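Local coordinates for positive phenol-degradative gene regulator (Ralstonia sp. E2, PDB 5FRX), which activates transcription of phenol-degradation genes, probably as an ATP-dependent, DNA-binding regulator whose N-terminal sensory part, the piece described here, holds p-nitrophenol and a zinc ion, at residues R77-A82 and T159-A164; V123-F128 and R186-P191; T169-E174 and A200-Y205. All coordinates share one frame; numbering follows the deposited sequence.

In the fold
All three contacts touch the bound p-nitrophenol, so together they describe one pocket from several sides. Contact 1 sets helix 44-83 against helix 152-166; contact 2 joins the two central strands of the antiparallel four-stranded sheet; contact 3 packs its edge strand 170-176 against the segment around helix 198-202. Centres of contacts 1 and 2 lie about 15 Å apart, those of 2 and 3 about 12 Å. Three hydroxyls tie them together at the nitro group: Y172 OH hydrogen-bonds T162 OG1 at 2.8 Å and, more weakly, Y124 OH, also at 2.8 Å. H102 and W130 also hydrogen-bond the ligand. In contact 3, E174 of strand 170-176 also binds the zinc ion.

Contact 1 of 3, residues R77-A82 and T159-A164; sequences RDAELA and TGYTSA. With NPO (p-nitrophenol), chain D.
A79 CB rests on one face of the Y161 ring, 4.1 Å from CD2 and displaced toward the rim, while its other flank meets A164 CB at 3.3 Å, a tight methyl-to-methyl contact. With A79 and A164 touching, the short helical segments come to 8.2 Å between axes, crossing at -41°. Y161 provides the bulk: CG stands anti to the backbone N (chi1 -173°), which carries the ring along the neighbouring helix, its CD2 and CE2 atoms lying beside the backbone of D78 and A79. The methyl of A82 sits 3.1 Å from Y161 OH, which is hydrogen-bonded to M94 O, so the phenol is held at its oxygen as well as on its face. D78 meets the ring through its backbone O and its CB, and its carboxylate is turned elsewhere: OD1 is bonded to H43 of the second subunit and OD2 to Y157. Oblique to the Y161 ring lies nitro oxygen O2 of p-nitrophenol, 3.2 Å from CD1, and T162 OG1 is 2.7 Å from that oxygen. This is close helix-helix packing in which alanines accommodate one tyrosine ring, joining the dimer-contacting helix 44-83 to a wall of the phenol pocket.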
loop_
_atom_site.group_PDB
_atom_site.type_symbol
_atom_site.label_atom_id
_atom_site.label_comp_id
_atom_site.label_asym_id
_atom_site.label_seq_id
_atom_site.Cartn_x
_atom_site.Cartn_y
_atom_site.Cartn_z
ATOM N N ARG A 77 -11.401 -8.761 3.005
ATOM C CA ARG A 77 -12.245 -7.766 2.347
ATOM C C ARG A 77 -12.581 -8.119 0.907
ATOM O O ARG A 77 -13.655 -7.784 0.424
ATOM C CB ARG A 77 -11.586 -6.394 2.368
ATOM C CG ARG A 77 -11.277 -5.885 3.751
ATOM C CD ARG A 77 -12.514 -5.829 4.606
ATOM N NE ARG A 77 -12.309 -4.865 5.679
ATOM C CZ ARG A 77 -13.271 -4.420 6.477
ATOM N NH1 ARG A 77 -14.513 -4.867 6.328
ATOM N NH2 ARG A 77 -12.984 -3.530 7.423
ATOM N N ASP A 78 -11.643 -8.762 0.218
ATOM C CA ASP A 78 -11.865 -9.231 -1.144
ATOM C C ASP A 78 -12.786 -10.443 -1.200
ATOM O O ASP A 78 -13.530 -10.614 -2.169
ATOM C CB ASP A 78 -10.532 -9.567 -1.824
ATOM C CG ASP A 78 -9.809 -8.329 -2.288
ATOM O OD1 ASP A 78 -10.404 -7.233 -2.144
ATOM O OD2 ASP A 78 -8.673 -8.444 -2.799
ATOM N N ALA A 79 -12.736 -11.282 -0.172
ATOM C CA ALA A 79 -13.694 -12.383 -0.039
ATOM C C ALA A 79 -15.128 -11.867 0.113
ATOM O O ALA A 79 -16.071 -12.449 -0.428
ATOM C CB ALA A 79 -13.322 -13.270 1.138
ATOM N N GLU A 80 -15.289 -10.776 0.852
ATOM C CA GLU A 80 -16.597 -10.136 0.985
ATOM C C GLU A 80 -17.086 -9.725 -0.411
ATOM O O GLU A 80 -18.220 -10.027 -0.804
ATOM C CB GLU A 80 -16.535 -8.925 1.937
ATOM C CG GLU A 80 -16.342 -9.299 3.428
ATOM C CD GLU A 80 -15.720 -8.177 4.286
ATOM O OE1 GLU A 80 -15.670 -6.994 3.854
ATOM O OE2 GLU A 80 -15.272 -8.485 5.413
ATOM N N LEU A 81 -16.218 -9.061 -1.167
ATOM C CA LEU A 81 -16.543 -8.680 -2.540
ATOM C C LEU A 81 -16.946 -9.885 -3.387
ATOM O O LEU A 81 -18.033 -9.907 -3.963
ATOM C CB LEU A 81 -15.363 -7.965 -3.191
ATOM C CG LEU A 81 -15.512 -7.701 -4.688
ATOM C CD1 LEU A 81 -16.840 -6.989 -4.950
ATOM C CD2 LEU A 81 -14.326 -6.897 -5.217
ATOM N N ALA A 82 -16.062 -10.879 -3.457
ATOM C CA ALA A 82 -16.335 -12.108 -4.200
ATOM C C ALA A 82 -17.717 -12.680 -3.860
ATOM O O ALA A 82 -18.461 -13.052 -4.757
ATOM C CB ALA A 82 -15.249 -13.140 -3.937
ATOM N N THR A 159 -4.555 -16.971 3.042
ATOM C CA THR A 159 -5.169 -17.383 4.298
ATOM C C THR A 159 -6.444 -16.621 4.617
ATOM O O THR A 159 -7.429 -17.211 5.036
ATOM C CB THR A 159 -4.192 -17.182 5.456
ATOM O OG1 THR A 159 -2.995 -17.929 5.197
ATOM C CG2 THR A 159 -4.802 -17.622 6.781
ATOM N N GLY A 160 -6.420 -15.302 4.417
ATOM C CA GLY A 160 -7.557 -14.474 4.762
ATOM C C GLY A 160 -8.710 -14.676 3.797
ATOM O O GLY A 160 -9.838 -14.893 4.230
ATOM N N TYR A 161 -8.429 -14.600 2.495
ATOM C CA TYR A 161 -9.442 -14.831 1.475
ATOM C C TYR A 161 -10.183 -16.170 1.639
ATOM O O TYR A 161 -11.421 -16.228 1.569
ATOM C CB TYR A 161 -8.838 -14.793 0.070
ATOM C CG TYR A 161 -9.892 -14.853 -1.038
ATOM C CD1 TYR A 161 -10.418 -16.085 -1.460
ATOM C CD2 TYR A 161 -10.391 -13.685 -1.639
ATOM C CE1 TYR A 161 -11.394 -16.162 -2.447
ATOM C CE2 TYR A 161 -11.377 -13.755 -2.640
ATOM C CZ TYR A 161 -11.877 -15.009 -3.031
ATOM O OH TYR A 161 -12.847 -15.127 -4.009
ATOM N N THR A 162 -9.429 -17.246 1.839
ATOM C CA THR A 162 -9.988 -18.593 1.709
ATOM C C THR A 162 -10.712 -18.983 2.954
ATOM O O THR A 162 -11.707 -19.686 2.892
ATOM C CB THR A 162 -8.901 -19.633 1.392
ATOM O OG1 THR A 162 -8.373 -19.347 0.095
ATOM C CG2 THR A 162 -9.464 -21.040 1.388
ATOM N N SER A 163 -10.219 -18.513 4.089
ATOM C CA SER A 163 -10.935 -18.703 5.327
ATOM C C SER A 163 -12.284 -18.011 5.243
ATOM O O SER A 163 -13.308 -18.635 5.506
ATOM C CB SER A 163 -10.129 -18.187 6.504
ATOM O OG SER A 163 -8.916 -18.904 6.597
ATOM N N ALA A 164 -12.284 -16.733 4.863
ATOM C CA ALA A 164 -13.519 -15.961 4.784
ATOM C C ALA A 164 -14.567 -16.663 3.923
ATOM O O ALA A 164 -15.736 -16.737 4.292
ATOM C CB ALA A 164 -13.245 -14.551 4.231
HETATM C C1 NPO D . -5.688 -17.665 -3.137
HETATM C C2 NPO D . -4.523 -18.320 -3.468
HETATM C C3 NPO D . -3.430 -17.598 -3.889
HETATM C C4 NPO D . -3.500 -16.217 -3.978
HETATM C C5 NPO D . -4.668 -15.552 -3.652
HETATM C C6 NPO D . -5.767 -16.281 -3.216
HETATM O OH NPO D . -2.381 -15.508 -4.412
HETATM N N1 NPO D . -6.802 -18.433 -2.684
HETATM O O2 NPO D . -7.805 -17.798 -2.012
HETATM O O3 NPO D . -6.842 -19.655 -2.841
#

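Contact 2 of 3, residues V123-F128 and R186-P191; sequences VYHGEF and RILGKP. With NPO (p-nitrophenol), chain D.
G126 O is approached by three groups of the neighbouring strand: the N-H of G189 at 2.6 Å and a nearly straight 167°, the CA-H of L188 at 3.3 Å, and the L188 CD1 methyl. The return bond, G126 N to G189 O at 2.9 Å, completes a hydrogen-bonded glycine pair. E127 and L188 follow as a non-hydrogen-bonded pair, then F128 and I187 exchange two more backbone bonds, giving a regular antiparallel ladder.

Side chains divide between the two faces. On that of E127 and L188, the CD1 methyl of L188 lies over the H125 ring, 4.1 Å from its centroid and 26° off the normal, a CH-pi contact; E127 OE2 comes to the edge of the same imidazole, in its plane. On the other face, I187 CG1 lies 3.9 Å from F128 CB. The first torsion of I187 (chi1 84°) places CG1 between the backbone N and the carbonyl carbon, and from there CD1 reaches C3 of p-nitrophenol at 3.7 Å. The F128 ring lies against the ligand, with C2 of p-nitrophenol 3.8 Å above the plane of the F128 ring and over its centre. Y124 OH lies at the edge of that phenylalanine ring and 3.2 Å from nitro oxygen O3 of the ligand; with no side chain on G126 or G189, the Y124 ring can sit with CD2 and CE2 near G189 O.

Strand 109-118 flanks the pair beyond 123-131, and strand 170-176 beyond 185-191. Above the ligand-bearing face, Y124 and I187 touch helix 152-166, and Y124 and F128 meet L95 of helix 91-95.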
loop_
_atom_site.group_PDB
_atom_site.type_symbol
_atom_site.label_atom_id
_atom_site.label_comp_id
_atom_site.label_asym_id
_atom_site.label_seq_id
_atom_site.Cartn_x
_atom_site.Cartn_y
_atom_site.Cartn_z
ATOM N N VAL A 123 -14.477 -28.819 2.913
ATOM C CA VAL A 123 -13.335 -29.444 2.257
ATOM C C VAL A 123 -12.636 -28.498 1.277
ATOM O O VAL A 123 -13.237 -27.998 0.324
ATOM C CB VAL A 123 -13.742 -30.729 1.514
ATOM C CG1 VAL A 123 -12.556 -31.306 0.728
ATOM C CG2 VAL A 123 -14.276 -31.748 2.510
ATOM N N TYR A 124 -11.353 -28.266 1.530
ATOM C CA TYR A 124 -10.530 -27.436 0.660
ATOM C C TYR A 124 -9.104 -27.945 0.666
ATOM O O TYR A 124 -8.499 -28.109 1.720
ATOM C CB TYR A 124 -10.537 -25.955 1.098
ATOM C CG TYR A 124 -9.645 -25.099 0.225
ATOM C CD1 TYR A 124 -10.122 -24.565 -0.973
ATOM C CD2 TYR A 124 -8.313 -24.857 0.570
ATOM C CE1 TYR A 124 -9.310 -23.803 -1.794
ATOM C CE2 TYR A 124 -7.490 -24.086 -0.257
ATOM C CZ TYR A 124 -8.001 -23.571 -1.431
ATOM O OH TYR A 124 -7.214 -22.817 -2.256
ATOM N N HIS A 125 -8.560 -28.179 -0.512
ATOM C CA HIS A 125 -7.142 -28.476 -0.618
ATOM C C HIS A 125 -6.599 -27.814 -1.871
ATOM O O HIS A 125 -6.937 -28.233 -2.974
ATOM C CB HIS A 125 -6.909 -29.986 -0.644
ATOM C CG HIS A 125 -5.467 -30.372 -0.744
ATOM N ND1 HIS A 125 -4.716 -30.150 -1.875
ATOM C CD2 HIS A 125 -4.639 -30.970 0.146
ATOM C CE1 HIS A 125 -3.485 -30.589 -1.680
ATOM N NE2 HIS A 125 -3.414 -31.096 -0.462
ATOM N N GLY A 126 -5.777 -26.777 -1.703
ATOM C CA GLY A 126 -5.310 -25.980 -2.831
ATOM C C GLY A 126 -3.807 -25.703 -2.931
ATOM O O GLY A 126 -3.084 -25.593 -1.933
ATOM N N GLU A 127 -3.345 -25.570 -4.168
ATOM C CA GLU A 127 -1.936 -25.395 -4.475
ATOM C C GLU A 127 -1.814 -24.439 -5.631
ATOM O O GLU A 127 -2.492 -24.572 -6.646
ATOM C CB GLU A 127 -1.261 -26.722 -4.840
ATOM C CG GLU A 127 -1.234 -27.769 -3.734
ATOM C CD GLU A 127 -0.504 -29.046 -4.168
ATOM O OE1 GLU A 127 0.249 -28.988 -5.170
ATOM O OE2 GLU A 127 -0.690 -30.100 -3.514
ATOM N N PHE A 128 -0.924 -23.482 -5.485
ATOM C CA PHE A 128 -0.816 -22.427 -6.473
ATOM C C PHE A 128 0.631 -22.121 -6.796
ATOM O O PHE A 128 1.512 -22.313 -5.965
ATOM C CB PHE A 128 -1.528 -21.162 -5.972
ATOM C CG PHE A 128 -2.978 -21.375 -5.656
ATOM C CD1 PHE A 128 -3.360 -21.987 -4.486
ATOM C CD2 PHE A 128 -3.958 -20.948 -6.531
ATOM C CE1 PHE A 128 -4.690 -22.182 -4.202
ATOM C CE2 PHE A 128 -5.289 -21.140 -6.248
ATOM C CZ PHE A 128 -5.656 -21.749 -5.087
ATOM N N ARG A 186 5.688 -21.026 -4.414
ATOM C CA ARG A 186 4.746 -22.118 -4.552
ATOM C C ARG A 186 4.093 -22.272 -3.196
ATOM O O ARG A 186 4.778 -22.213 -2.177
ATOM C CB ARG A 186 5.460 -23.395 -4.992
ATOM C CG ARG A 186 4.563 -24.587 -5.306
ATOM C CD ARG A 186 5.419 -25.825 -5.648
ATOM N NE ARG A 186 6.405 -25.528 -6.691
ATOM C CZ ARG A 186 7.593 -26.118 -6.807
ATOM N NH1 ARG A 186 7.969 -27.053 -5.941
ATOM N NH2 ARG A 186 8.409 -25.762 -7.792
ATOM N N ILE A 187 2.771 -22.431 -3.175
ATOM C CA ILE A 187 2.039 -22.442 -1.909
ATOM C C ILE A 187 0.993 -23.546 -1.861
ATOM O O ILE A 187 0.457 -23.974 -2.886
ATOM C CB ILE A 187 1.337 -21.076 -1.632
ATOM C CG1 ILE A 187 -0.022 -21.016 -2.345
ATOM C CG2 ILE A 187 2.265 -19.888 -2.010
ATOM C CD1 ILE A 187 -0.649 -19.602 -2.416
ATOM N N LEU A 188 0.715 -23.990 -0.645
ATOM C CA LEU A 188 -0.274 -25.014 -0.391
ATOM C C LEU A 188 -1.248 -24.518 0.673
ATOM O O LEU A 188 -0.831 -23.970 1.700
ATOM C CB LEU A 188 0.399 -26.314 0.063
ATOM C CG LEU A 188 -0.475 -27.184 0.970
ATOM C CD1 LEU A 188 -1.617 -27.794 0.164
ATOM C CD2 LEU A 188 0.341 -28.262 1.684
ATOM N N GLY A 189 -2.540 -24.707 0.423
ATOM C CA GLY A 189 -3.570 -24.276 1.354
ATOM C C GLY A 189 -4.476 -25.409 1.789
ATOM O O GLY A 189 -4.957 -26.195 0.965
ATOM N N LYS A 190 -4.720 -25.495 3.092
ATOM C CA LYS A 190 -5.568 -26.540 3.619
ATOM C C LYS A 190 -6.005 -26.196 5.038
ATOM O O LYS A 190 -5.404 -25.328 5.680
ATOM C CB LYS A 190 -4.839 -27.883 3.569
ATOM C CG LYS A 190 -3.617 -27.960 4.442
ATOM C CD LYS A 190 -2.911 -29.286 4.264
ATOM C CE LYS A 190 -1.622 -29.349 5.073
ATOM N NZ LYS A 190 -0.774 -30.530 4.705
ATOM N N PRO A 191 -7.072 -26.859 5.521
ATOM C CA PRO A 191 -7.706 -26.539 6.804
ATOM C C PRO A 191 -6.737 -26.608 7.972
ATOM O O PRO A 191 -5.812 -27.405 7.943
ATOM C CB PRO A 191 -8.799 -27.607 6.930
ATOM C CG PRO A 191 -9.148 -27.938 5.529
ATOM C CD PRO A 191 -7.835 -27.875 4.777
HETATM C C1 NPO D . -5.688 -17.665 -3.137
HETATM C C2 NPO D . -4.523 -18.320 -3.468
HETATM C C3 NPO D . -3.430 -17.598 -3.889
HETATM C C4 NPO D . -3.500 -16.217 -3.978
HETATM C C5 NPO D . -4.668 -15.552 -3.652
HETATM C C6 NPO D . -5.767 -16.281 -3.216
HETATM O OH NPO D . -2.381 -15.508 -4.412
HETATM N N1 NPO D . -6.802 -18.433 -2.684
HETATM O O2 NPO D . -7.805 -17.798 -2.012
HETATM O O3 NPO D . -6.842 -19.655 -2.841
#

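Contact 3 of 3, residues T169-E174 and A200-Y205. With ZN (zinc ion), chain C; NPO (p-nitrophenol), chain D.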
loop_
_atom_site.group_PDB
_atom_site.type_symbol
_atom_site.label_atom_id
_atom_site.label_comp_id
_atom_site.label_asym_id
_atom_site.label_seq_id
_atom_site.Cartn_x
_atom_site.Cartn_y
_atom_site.Cartn_z
ATOM N N THR A 169 -11.042 -21.644 9.064
ATOM C CA THR A 169 -9.625 -21.306 8.893
ATOM C C THR A 169 -8.851 -22.179 7.889
ATOM O O THR A 169 -8.719 -23.388 8.062
ATOM C CB THR A 169 -8.907 -21.377 10.235
ATOM O OG1 THR A 169 -9.499 -20.434 11.137
ATOM C CG2 THR A 169 -7.446 -21.041 10.059
ATOM N N ILE A 170 -8.338 -21.557 6.837
ATOM C CA ILE A 170 -7.480 -22.249 5.884
ATOM C C ILE A 170 -6.097 -21.609 5.856
ATOM O O ILE A 170 -5.911 -20.538 5.270
ATOM C CB ILE A 170 -8.080 -22.230 4.471
ATOM C CG1 ILE A 170 -9.479 -22.854 4.494
ATOM C CG2 ILE A 170 -7.177 -22.963 3.501
ATOM C CD1 ILE A 170 -9.562 -24.124 5.329
ATOM N N LEU A 171 -5.124 -22.247 6.499
ATOM C CA LEU A 171 -3.768 -21.696 6.513
ATOM C C LEU A 171 -3.013 -22.085 5.251
ATOM O O LEU A 171 -3.180 -23.189 4.740
ATOM C CB LEU A 171 -2.992 -22.172 7.736
ATOM C CG LEU A 171 -3.552 -21.919 9.130
ATOM C CD1 LEU A 171 -2.594 -22.486 10.161
ATOM C CD2 LEU A 171 -3.790 -20.444 9.376
ATOM N N TYR A 172 -2.185 -21.172 4.747
ATOM C CA TYR A 172 -1.253 -21.483 3.663
ATOM C C TYR A 172 0.196 -21.403 4.122
ATOM O O TYR A 172 0.523 -20.651 5.036
ATOM C CB TYR A 172 -1.417 -20.527 2.488
ATOM C CG TYR A 172 -2.689 -20.622 1.682
ATOM C CD1 TYR A 172 -3.915 -20.247 2.219
ATOM C CD2 TYR A 172 -2.650 -21.028 0.365
ATOM C CE1 TYR A 172 -5.062 -20.302 1.473
ATOM C CE2 TYR A 172 -3.790 -21.091 -0.388
ATOM C CZ TYR A 172 -4.993 -20.720 0.166
ATOM O OH TYR A 172 -6.128 -20.770 -0.608
ATOM N N ARG A 173 1.054 -22.176 3.466
ATOM C CA ARG A 173 2.491 -22.026 3.601
ATOM C C ARG A 173 3.121 -21.994 2.228
ATOM O O ARG A 173 2.654 -22.678 1.309
ATOM C CB ARG A 173 3.094 -23.157 4.413
ATOM C CG ARG A 173 2.402 -23.400 5.733
ATOM C CD ARG A 173 3.353 -24.073 6.708
ATOM N NE ARG A 173 4.370 -23.127 7.150
ATOM C CZ ARG A 173 4.360 -22.538 8.338
ATOM N NH1 ARG A 173 3.391 -22.817 9.207
ATOM N NH2 ARG A 173 5.325 -21.681 8.656
ATOM N N GLU A 174 4.159 -21.170 2.084
ATOM C CA GLU A 174 4.999 -21.174 0.895
ATOM C C GLU A 174 5.896 -22.396 0.945
ATOM O O GLU A 174 6.634 -22.582 1.901
ATOM C CB GLU A 174 5.860 -19.908 0.806
ATOM C CG GLU A 174 5.138 -18.616 0.503
ATOM C CD GLU A 174 6.094 -17.491 0.116
ATOM O OE1 GLU A 174 6.493 -17.409 -1.064
ATOM O OE2 GLU A 174 6.448 -16.690 1.005
ATOM N N ALA A 200 0.432 -23.133 15.592
ATOM C CA ALA A 200 1.381 -22.054 15.782
ATOM C C ALA A 200 1.493 -21.170 14.540
ATOM O O ALA A 200 2.066 -20.083 14.599
ATOM C CB ALA A 200 2.738 -22.617 16.165
ATOM N N GLU A 201 0.955 -21.630 13.417
ATOM C CA GLU A 201 0.835 -20.762 12.253
ATOM C C GLU A 201 -0.244 -19.732 12.550
ATOM O O GLU A 201 -0.065 -18.533 12.329
ATOM C CB GLU A 201 0.498 -21.559 11.000
ATOM C CG GLU A 201 0.110 -20.700 9.802
ATOM C CD GLU A 201 1.311 -20.248 9.002
ATOM O OE1 GLU A 201 2.445 -20.588 9.406
ATOM O OE2 GLU A 201 1.122 -19.558 7.972
ATOM N N LEU A 202 -1.353 -20.226 13.089
ATOM C CA LEU A 202 -2.499 -19.413 13.486
ATOM C C LEU A 202 -2.130 -18.362 14.513
ATOM O O LEU A 202 -2.735 -17.287 14.565
ATOM C CB LEU A 202 -3.611 -20.299 14.057
ATOM C CG LEU A 202 -4.892 -19.549 14.426
ATOM C CD1 LEU A 202 -5.574 -19.027 13.172
ATOM C CD2 LEU A 202 -5.830 -20.437 15.206
ATOM N N ALA A 203 -1.151 -18.687 15.345
ATOM C CA ALA A 203 -0.673 -17.751 16.344
ATOM C C ALA A 203 -0.103 -16.485 15.696
ATOM O O ALA A 203 -0.152 -15.395 16.280
ATOM C CB ALA A 203 0.371 -18.409 17.215
ATOM N N LEU A 204 0.442 -16.623 14.490
ATOM C CA LEU A 204 1.032 -15.468 13.828
ATOM C C LEU A 204 -0.051 -14.462 13.446
ATOM O O LEU A 204 0.237 -13.284 13.248
ATOM C CB LEU A 204 1.837 -15.898 12.598
ATOM C CG LEU A 204 3.058 -16.797 12.860
ATOM C CD1 LEU A 204 3.641 -17.317 11.551
ATOM C CD2 LEU A 204 4.126 -16.066 13.659
ATOM N N TYR A 205 -1.299 -14.915 13.371
ATOM C CA TYR A 205 -2.362 -14.063 12.866
ATOM C C TYR A 205 -3.071 -13.269 13.958
ATOM O O TYR A 205 -4.131 -12.693 13.713
ATOM C CB TYR A 205 -3.372 -14.897 12.070
ATOM C CG TYR A 205 -2.832 -15.336 10.721
ATOM C CD1 TYR A 205 -2.944 -14.512 9.612
ATOM C CD2 TYR A 205 -2.189 -16.561 10.564
ATOM C CE1 TYR A 205 -2.440 -14.896 8.376
ATOM C CE2 TYR A 205 -1.687 -16.955 9.332
ATOM C CZ TYR A 205 -1.813 -16.120 8.243
ATOM O OH TYR A 205 -1.315 -16.495 7.017
HETATM ZN ZN ZN C . 7.603 -16.118 -2.007
HETATM C C1 NPO D . -5.688 -17.665 -3.137
HETATM C C2 NPO D . -4.523 -18.320 -3.468
HETATM C C3 NPO D . -3.430 -17.598 -3.889
HETATM C C4 NPO D . -3.500 -16.217 -3.978
HETATM C C5 NPO D . -4.668 -15.552 -3.652
HETATM C C6 NPO D . -5.767 -16.281 -3.216
HETATM O OH NPO D . -2.381 -15.508 -4.412
HETATM N N1 NPO D . -6.802 -18.433 -2.684
HETATM O O2 NPO D . -7.805 -17.798 -2.012
HETATM O O3 NPO D . -6.842 -19.655 -2.841
#
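E201 can be traced outward from the helix 198-202 into the edge strand. Its CB lies 3.3 Å from L171 CD1, and its CG meets that same methyl at an equal distance, the two side chains running antiparallel alongside one another. A bend at chi2 (86°) then turns the carboxylate toward R173. OE1 forms a salt bridge with R173 NH1; the modelled separation of 2.4 Å is implausibly short, so its exact length is doubtful. Carboxylate and guanidinium planes stand 67° apart, with OE1 over a guanidinium face, so the pair is no flat two-pronged grip. OE2 faces Y172 O at 3.2 Å, two acceptors side by side, an approach the arginine charge may soften. R173 NH1 has a second anionic partner in D197.

Beside this, L171 CD2 touches Y205 CE2 at 4.1 Å, and T169 CG2 reaches L202 CD1. Alternation along the strand sends Y172 the other way, its OH hydrogen-bonded with T162 OG1 and lying 2.6 Å from nitro oxygen O3 of p-nitrophenol. Two residues further along the strand, E174 OE1 binds the zinc ion at 1.9 Å; C151, C177 and C185 complete the three-cysteine, one-glutamate site of the V4R domain.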